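Local coordinates for probable aminotransferase (Pseudomonas aeruginosa, PDB 5YKR), which is a probable aminotransferase of class III, a dimeric member of the pyridoxal-phosphate-dependent aminotransferase clan, at residues Ala95-Thr109 against Asn332-Val346. Residues are numbered along the deposited sequence; the frame is centred on the assembly and turned at random. Where two conformers were deposited one is given.
Sequences AVADAIARQARRGST and NALQLAAMRATFAEV
With chi1 at -180°, Val96 turns CG2 away from its own carbonyl carbon, and its side chain fills a hole among Ala338, Ala341, Thr342 and Val346: CG1 is directed at Ala338, and CG2 at Thr342 OG1 and at Val346 CG2, the latter 3.7 Å away as the two valine side chains cross at about a right angle. Leu334 swings CG anti to its backbone N (chi1 -166°), which brings CD1 to 3.5 Å from Ile100 O and alongside Ala104, at the C-terminal end of helix 95-104. Between these two anchors small residues let the axes come within 8.2 Å: Ala99 CB lies 3.8 Å from Ala341 CB, and Ala338 CB rests against Ile100 CG1. The pair is a nearly antiparallel helix packing (155°) within the class-III aminotransferase fold, set at the dimer interface, where Ile100 and Ala101 pack on their counterparts in the second subunit. In the last turn of helix 95-104, Gln103 bends at chi2 and lays its CG over Ala333 O, while its amide is gripped at both ends: NE2 donates to Gly107 O, and OE1 accepts from Arg106 NE, which sits above the carbonyl plane. The turn thus braced presents Ser108 O to Leu334 N in a 3.1 Å hydrogen bond at the start of helix 333-346. Asn332 caps that helix in a capping box with Gln335, and its ND2 reaches Gly291 O of the second subunit.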
loop_
_atom_site.group_PDB
_atom_site.type_symbol
_atom_site.label_atom_id
_atom_site.label_comp_id
_atom_site.label_asym_id
_atom_site.label_seq_id
_atom_site.Cartn_x
_atom_site.Cartn_y
_atom_site.Cartn_z
ATOM N N ALA A 95 -12.597 -17.645 11.091
ATOM C CA ALA A 95 -13.303 -17.481 9.834
ATOM C C ALA A 95 -12.438 -16.749 8.797
ATOM O O ALA A 95 -12.520 -17.017 7.579
ATOM C CB ALA A 95 -14.595 -16.721 10.032
ATOM N N VAL A 96 -11.637 -15.799 9.279
ATOM C CA VAL A 96 -10.847 -14.981 8.419
ATOM C C VAL A 96 -9.642 -15.757 7.916
ATOM O O VAL A 96 -9.359 -15.777 6.703
ATOM C CB VAL A 96 -10.442 -13.653 9.086
ATOM C CG1 VAL A 96 -9.604 -12.778 8.155
ATOM C CG2 VAL A 96 -11.667 -12.879 9.574
ATOM N N ALA A 97 -8.965 -16.460 8.807
ATOM C CA ALA A 97 -7.860 -17.332 8.401
ATOM C C ALA A 97 -8.298 -18.414 7.432
ATOM O O ALA A 97 -7.602 -18.683 6.440
ATOM C CB ALA A 97 -7.179 -17.947 9.597
ATOM N N ASP A 98 -9.480 -19.004 7.676
ATOM C CA ASP A 98 -10.018 -20.012 6.781
ATOM C C ASP A 98 -10.322 -19.444 5.397
ATOM O O ASP A 98 -10.043 -20.085 4.371
ATOM C CB ASP A 98 -11.280 -20.685 7.343
ATOM C CG ASP A 98 -10.977 -21.693 8.478
ATOM O OD1 ASP A 98 -9.786 -22.037 8.777
ATOM O OD2 ASP A 98 -11.985 -22.114 9.078
ATOM N N ALA A 99 -10.902 -18.228 5.373
ATOM C CA ALA A 99 -11.227 -17.583 4.104
ATOM C C ALA A 99 -9.940 -17.273 3.312
ATOM O O ALA A 99 -9.897 -17.439 2.074
ATOM C CB ALA A 99 -12.010 -16.322 4.321
ATOM N N ILE A 100 -8.899 -16.800 3.995
ATOM C CA ILE A 100 -7.607 -16.493 3.397
ATOM C C ILE A 100 -6.998 -17.778 2.827
ATOM O O ILE A 100 -6.545 -17.812 1.682
ATOM C CB ILE A 100 -6.682 -15.785 4.389
ATOM C CG1 ILE A 100 -7.163 -14.359 4.615
ATOM C CG2 ILE A 100 -5.228 -15.797 3.906
ATOM C CD1 ILE A 100 -6.479 -13.666 5.774
ATOM N N ALA A 101 -6.974 -18.841 3.602
ATOM C CA ALA A 101 -6.394 -20.101 3.139
ATOM C C ALA A 101 -7.135 -20.613 1.895
ATOM O O ALA A 101 -6.509 -21.016 0.889
ATOM C CB ALA A 101 -6.450 -21.134 4.257
ATOM N N ARG A 102 -8.458 -20.616 1.965
ATOM C CA ARG A 102 -9.283 -21.132 0.856
ATOM C C ARG A 102 -9.054 -20.322 -0.420
ATOM O O ARG A 102 -8.875 -20.885 -1.533
ATOM C CB ARG A 102 -10.762 -21.108 1.215
ATOM C CG ARG A 102 -11.741 -21.468 0.113
ATOM C CD ARG A 102 -13.156 -21.592 0.648
ATOM N NE ARG A 102 -13.614 -20.446 1.392
ATOM C CZ ARG A 102 -13.873 -20.387 2.722
ATOM N NH1 ARG A 102 -13.708 -21.403 3.633
ATOM N NH2 ARG A 102 -14.312 -19.248 3.158
ATOM N N GLN A 103 -9.059 -18.996 -0.287
ATOM C CA GLN A 103 -8.916 -18.181 -1.481
ATOM C C GLN A 103 -7.506 -18.257 -2.034
ATOM O O GLN A 103 -7.318 -18.238 -3.252
ATOM C CB GLN A 103 -9.373 -16.754 -1.256
ATOM C CG GLN A 103 -9.454 -15.915 -2.530
ATOM C CD GLN A 103 -10.465 -16.492 -3.528
ATOM O OE1 GLN A 103 -11.545 -16.925 -3.150
ATOM N NE2 GLN A 103 -10.094 -16.529 -4.788
ATOM N N ALA A 104 -6.487 -18.314 -1.208
ATOM C CA ALA A 104 -5.125 -18.403 -1.711
ATOM C C ALA A 104 -4.981 -19.616 -2.641
ATOM O O ALA A 104 -4.308 -19.588 -3.677
ATOM C CB ALA A 104 -4.117 -18.460 -0.565
ATOM N N ARG A 105 -5.647 -20.701 -2.268
ATOM C CA ARG A 105 -5.609 -21.942 -3.045
ATOM C C ARG A 105 -6.459 -21.924 -4.300
ATOM O O ARG A 105 -6.376 -22.853 -5.104
ATOM C CB ARG A 105 -6.005 -23.099 -2.140
ATOM C CG ARG A 105 -4.930 -23.317 -1.067
ATOM C CD ARG A 105 -5.108 -24.535 -0.190
ATOM N NE ARG A 105 -3.951 -24.692 0.716
ATOM C CZ ARG A 105 -3.975 -24.656 2.035
ATOM N NH1 ARG A 105 -5.108 -24.433 2.706
ATOM N NH2 ARG A 105 -2.848 -24.835 2.700
ATOM N N ARG A 106 -7.201 -20.844 -4.528
ATOM C CA ARG A 106 -7.976 -20.709 -5.784
ATOM C C ARG A 106 -7.804 -19.391 -6.495
ATOM O O ARG A 106 -8.572 -19.052 -7.368
ATOM C CB ARG A 106 -9.420 -21.018 -5.541
ATOM C CG ARG A 106 -10.196 -20.059 -4.744
ATOM C CD ARG A 106 -11.670 -20.575 -4.651
ATOM N NE ARG A 106 -12.511 -19.700 -3.794
ATOM C CZ ARG A 106 -13.658 -20.052 -3.202
ATOM N NH1 ARG A 106 -14.120 -21.288 -3.284
ATOM N NH2 ARG A 106 -14.348 -19.182 -2.461
ATOM N N GLY A 107 -6.691 -18.725 -6.203
ATOM C CA GLY A 107 -6.280 -17.529 -6.887
ATOM C C GLY A 107 -6.381 -16.305 -6.015
ATOM O O GLY A 107 -7.489 -15.864 -5.641
ATOM N N SER A 108 -5.217 -15.740 -5.716
ATOM C CA SER A 108 -5.176 -14.571 -4.840
ATOM C C SER A 108 -5.240 -13.241 -5.560
ATOM O O SER A 108 -5.774 -12.281 -5.010
ATOM C CB SER A 108 -3.947 -14.601 -3.945
ATOM O OG SER A 108 -2.796 -14.890 -4.684
ATOM N N THR A 109 -4.613 -13.159 -6.741
ATOM C CA THR A 109 -4.568 -11.877 -7.461
ATOM C C THR A 109 -4.656 -12.099 -8.958
ATOM O O THR A 109 -3.762 -12.652 -9.569
ATOM C CB THR A 109 -3.424 -10.957 -6.964
ATOM O OG1 THR A 109 -3.746 -9.585 -7.291
ATOM C CG2 THR A 109 -2.031 -11.379 -7.450
ATOM N N ASN A 332 -7.892 -7.101 -4.641
ATOM C CA ASN A 332 -7.672 -8.451 -5.121
ATOM C C ASN A 332 -8.556 -9.510 -4.453
ATOM O O ASN A 332 -9.181 -9.269 -3.426
ATOM C CB ASN A 332 -6.187 -8.811 -5.172
ATOM C CG ASN A 332 -5.537 -9.169 -3.897
ATOM O OD1 ASN A 332 -6.152 -9.483 -2.883
ATOM N ND2 ASN A 332 -4.188 -9.168 -3.978
ATOM N N ALA A 333 -8.571 -10.697 -5.054
ATOM C CA ALA A 333 -9.459 -11.744 -4.572
ATOM C C ALA A 333 -9.188 -12.119 -3.105
ATOM O O ALA A 333 -10.112 -12.372 -2.332
ATOM C CB ALA A 333 -9.298 -12.970 -5.471
ATOM N N LEU A 334 -7.917 -12.137 -2.742
ATOM C CA LEU A 334 -7.563 -12.520 -1.362
ATOM C C LEU A 334 -8.062 -11.482 -0.366
ATOM O O LEU A 334 -8.650 -11.828 0.675
ATOM C CB LEU A 334 -6.037 -12.690 -1.277
ATOM C CG LEU A 334 -5.552 -13.392 -0.037
ATOM C CD1 LEU A 334 -6.013 -14.830 -0.066
ATOM C CD2 LEU A 334 -4.065 -13.340 0.095
ATOM N N GLN A 335 -7.876 -10.191 -0.665
ATOM C CA GLN A 335 -8.409 -9.134 0.193
ATOM C C GLN A 335 -9.909 -9.243 0.349
ATOM O O GLN A 335 -10.447 -9.143 1.452
ATOM C CB GLN A 335 -8.129 -7.747 -0.387
ATOM C CG GLN A 335 -6.665 -7.274 -0.341
ATOM C CD GLN A 335 -6.592 -5.875 -0.993
ATOM O OE1 GLN A 335 -7.205 -5.658 -2.061
ATOM N NE2 GLN A 335 -5.942 -4.927 -0.354
ATOM N N LEU A 336 -10.608 -9.447 -0.775
ATOM C CA LEU A 336 -12.058 -9.471 -0.732
ATOM C C LEU A 336 -12.592 -10.680 0.077
ATOM O O LEU A 336 -13.597 -10.570 0.793
ATOM C CB LEU A 336 -12.643 -9.448 -2.149
ATOM C CG LEU A 336 -12.924 -8.044 -2.717
ATOM C CD1 LEU A 336 -14.060 -7.361 -1.960
ATOM C CD2 LEU A 336 -11.719 -7.124 -2.724
ATOM N N ALA A 337 -11.926 -11.831 -0.044
ATOM C CA ALA A 337 -12.320 -12.994 0.752
ATOM C C ALA A 337 -12.182 -12.704 2.262
ATOM O O ALA A 337 -13.048 -13.051 3.067
ATOM C CB ALA A 337 -11.501 -14.190 0.375
ATOM N N ALA A 338 -11.051 -12.088 2.634
ATOM C CA ALA A 338 -10.809 -11.756 4.034
ATOM C C ALA A 338 -11.787 -10.722 4.548
ATOM O O ALA A 338 -12.235 -10.805 5.702
ATOM C CB ALA A 338 -9.366 -11.310 4.235
ATOM N N MET A 339 -12.081 -9.713 3.745
ATOM C CA MET A 339 -13.072 -8.693 4.121
ATOM C C MET A 339 -14.458 -9.311 4.321
ATOM O O MET A 339 -15.200 -8.937 5.243
ATOM C CB MET A 339 -13.199 -7.577 3.055
ATOM C CG MET A 339 -11.995 -6.715 2.988
ATOM S SD MET A 339 -12.334 -5.438 1.707
ATOM C CE MET A 339 -10.694 -4.705 1.814
ATOM N N ARG A 340 -14.839 -10.214 3.420
ATOM C CA ARG A 340 -16.148 -10.821 3.526
ATOM C C ARG A 340 -16.257 -11.553 4.855
ATOM O O ARG A 340 -17.239 -11.384 5.592
ATOM C CB ARG A 340 -16.434 -11.731 2.355
ATOM C CG ARG A 340 -17.736 -12.497 2.480
ATOM C CD ARG A 340 -18.056 -13.189 1.211
ATOM N NE ARG A 340 -19.369 -13.825 1.263
ATOM C CZ ARG A 340 -19.972 -14.355 0.208
ATOM N NH1 ARG A 340 -19.350 -14.394 -0.986
ATOM N NH2 ARG A 340 -21.204 -14.793 0.357
ATOM N N ALA A 341 -15.237 -12.368 5.181
ATOM C CA ALA A 341 -15.269 -13.054 6.453
ATOM C C ALA A 341 -15.305 -12.100 7.622
ATOM O O ALA A 341 -15.998 -12.322 8.619
ATOM C CB ALA A 341 -14.078 -13.983 6.565
ATOM N N THR A 342 -14.529 -11.016 7.545
ATOM C CA THR A 342 -14.510 -10.065 8.619
ATOM C C THR A 342 -15.853 -9.415 8.857
ATOM O O THR A 342 -16.332 -9.332 10.019
ATOM C CB THR A 342 -13.410 -9.000 8.333
ATOM O OG1 THR A 342 -12.136 -9.645 8.288
ATOM C CG2 THR A 342 -13.416 -7.916 9.403
ATOM N N PHE A 343 -16.471 -8.898 7.794
ATOM C CA PHE A 343 -17.736 -8.235 7.955
ATOM C C PHE A 343 -18.883 -9.190 8.309
ATOM O O PHE A 343 -19.771 -8.844 9.098
ATOM C CB PHE A 343 -18.093 -7.423 6.726
ATOM C CG PHE A 343 -17.131 -6.284 6.439
ATOM C CD1 PHE A 343 -16.816 -5.357 7.425
ATOM C CD2 PHE A 343 -16.594 -6.099 5.184
ATOM C CE1 PHE A 343 -15.944 -4.293 7.178
ATOM C CE2 PHE A 343 -15.750 -5.022 4.905
ATOM C CZ PHE A 343 -15.408 -4.154 5.911
ATOM N N ALA A 344 -18.844 -10.392 7.757
ATOM C CA ALA A 344 -19.978 -11.347 7.992
ATOM C C ALA A 344 -19.888 -12.013 9.361
ATOM O O ALA A 344 -20.907 -12.256 9.999
ATOM C CB ALA A 344 -19.999 -12.393 6.913
ATOM N N GLU A 345 -18.667 -12.339 9.787
ATOM C CA GLU A 345 -18.467 -13.219 10.931
ATOM C C GLU A 345 -17.805 -12.606 12.137
ATOM O O GLU A 345 -17.962 -13.149 13.240
ATOM C CB GLU A 345 -17.683 -14.472 10.515
ATOM C CG GLU A 345 -18.243 -15.194 9.315
ATOM C CD GLU A 345 -19.609 -15.806 9.528
ATOM O OE1 GLU A 345 -19.968 -16.120 10.694
ATOM O OE2 GLU A 345 -20.309 -15.956 8.528
ATOM N N VAL A 346 -17.100 -11.481 11.976
ATOM C CA VAL A 346 -16.265 -10.957 13.055
ATOM C C VAL A 346 -16.782 -9.639 13.640
ATOM O O VAL A 346 -16.892 -9.495 14.829
ATOM C CB VAL A 346 -14.802 -10.818 12.577
ATOM C CG1 VAL A 346 -13.914 -10.227 13.647
ATOM C CG2 VAL A 346 -14.262 -12.172 12.150
#